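Local coordinates for cupin 2, conserved barrel domain protein (Novosphingobium aromaticivorans DSM 12444, PDB 3ES1), which is of unknown function but has the conserved beta-barrel fold of the cupin family and forms a two-fold symmetric pair in the crystal, at the interface of chains A and B. Coordinates in Å, arbitrary orientation; residue numbers count along the deposited sequence, not the author numbering. Chains: chain A/B, Cupin 2, conserved barrel domain protein.

The interface of chains A and B. Residues chain A 99-100, 131-132, 154; chain B 51, 53, 58, 60.
B:Asn60, on a loop of one cupin-fold subunit, lies against A:Arg131 and A:Ser99 of the other, in a two-fold symmetric interface that repeats each contact with the chains exchanged and may be that of a dimer. Its CB meets the backbone carbonyl O of A:Arg131 at 3.5 Å. CG comes next and lies against the carbonyl carbon of the same residue. The two ends of the amide have different partners. OD1 faces CA and CB of A:Arg131 and takes up water 1 at 2.7 Å. ND2 donates to the carbonyl O of A:Ser99 at 3.0 Å, where strand 99-107 begins. This bond is bent, 140° at the hydrogen, and the donor sits well above the carbonyl plane. CG stands anti to its own carbonyl carbon (chi1 -73°), which carries the amide past A:Arg131 toward the A:Ser99 carbonyl. Without this amide, as with an alanine at B:Asn60, the A:Ser99 carbonyl would probably lose this donor, water 1 would lose its OD1 partner, and a gap would open beside A:Arg131.

The side chain of A:Arg131 runs past B:Asn60 in the opposite direction, its guanidinium nearly perpendicular to the amide. A bend at chi3 (56°) turns NE back to water 1, which links it to B:Asn60 OD1. CD touches CZ2 of the B:Trp51 indole at 3.8 Å. Water 2 joins the backbone carbonyls of A:Arg131 and B:Asn60.

A:Ile100 fills the apolar side. CG2 packs on CB of B:Ala58 at 3.6 Å. CD1 lies near NE1 of B:Trp51 and meets CG2 of B:Thr53 tip to tip. A:Ala154 adds its methyl against the carbonyl O of B:Ala58.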
# COMPACT_ATOMS: atom_id res chain seq x y z
N SER A 99 -4.93 6.77 12.09
CA SER A 99 -4.58 5.75 11.13
C SER A 99 -3.10 5.45 11.18
O SER A 99 -2.29 6.24 11.65
CB SER A 99 -4.94 6.22 9.71
OG SER A 99 -4.22 7.40 9.34
N ILE A 100 -2.77 4.28 10.67
CA ILE A 100 -1.39 3.98 10.26
C ILE A 100 -1.43 3.98 8.75
O ILE A 100 -2.35 3.47 8.15
CB ILE A 100 -0.85 2.62 10.85
CG1 ILE A 100 0.67 2.47 10.64
CG2 ILE A 100 -1.59 1.34 10.34
CD1 ILE A 100 1.28 1.21 11.35
N ARG A 131 2.93 6.42 11.70
CA ARG A 131 2.28 5.83 12.89
C ARG A 131 1.45 6.87 13.69
O ARG A 131 1.62 7.03 14.90
CB ARG A 131 3.31 5.08 13.74
CG ARG A 131 3.89 3.84 13.00
CD ARG A 131 4.96 3.13 13.76
NE ARG A 131 4.46 2.75 15.08
CZ ARG A 131 4.77 3.35 16.21
NH1 ARG A 131 5.57 4.40 16.20
NH2 ARG A 131 4.24 2.93 17.35
N GLY A 132 0.54 7.50 12.97
CA GLY A 132 -0.50 8.42 13.53
C GLY A 132 0.09 9.75 13.95
O GLY A 132 -0.39 10.46 14.83
N ALA A 154 -6.84 3.38 12.86
CA ALA A 154 -6.33 3.09 14.21
C ALA A 154 -6.93 4.11 15.17
O ALA A 154 -7.28 5.23 14.77
CB ALA A 154 -4.78 3.10 14.28
N TRP B 51 6.59 -4.00 7.07
CA TRP B 51 5.82 -3.76 8.30
C TRP B 51 4.65 -4.73 8.39
O TRP B 51 4.19 -5.29 7.38
CB TRP B 51 5.28 -2.29 8.33
CG TRP B 51 4.95 -1.77 9.73
CD1 TRP B 51 3.74 -1.73 10.31
CD2 TRP B 51 5.88 -1.29 10.71
NE1 TRP B 51 3.83 -1.26 11.59
CE2 TRP B 51 5.13 -0.97 11.87
CE3 TRP B 51 7.27 -1.12 10.74
CZ2 TRP B 51 5.74 -0.48 13.03
CZ3 TRP B 51 7.85 -0.63 11.85
CH2 TRP B 51 7.10 -0.32 13.00
N THR B 53 0.98 -5.11 11.23
CA THR B 53 0.22 -4.76 12.45
C THR B 53 -0.48 -6.02 12.94
O THR B 53 -0.93 -6.83 12.12
CB THR B 53 -0.79 -3.60 12.16
OG1 THR B 53 -1.81 -4.06 11.28
CG2 THR B 53 -0.06 -2.43 11.53
N ALA B 58 -5.38 -0.92 13.59
CA ALA B 58 -4.00 -1.01 14.07
C ALA B 58 -3.88 -0.29 15.41
O ALA B 58 -4.87 0.18 15.98
CB ALA B 58 -3.04 -0.44 13.05
N ASN B 60 -1.32 2.54 17.18
CA ASN B 60 -0.16 3.41 17.15
C ASN B 60 0.46 3.60 18.52
O ASN B 60 1.38 4.42 18.69
CB ASN B 60 -0.44 4.74 16.44
CG ASN B 60 -0.57 4.55 14.98
OD1 ASN B 60 0.21 3.80 14.36
ND2 ASN B 60 -1.55 5.17 14.39
O HOH W 1 1.65 1.56 15.04
O HOH W 2 2.80 6.49 17.25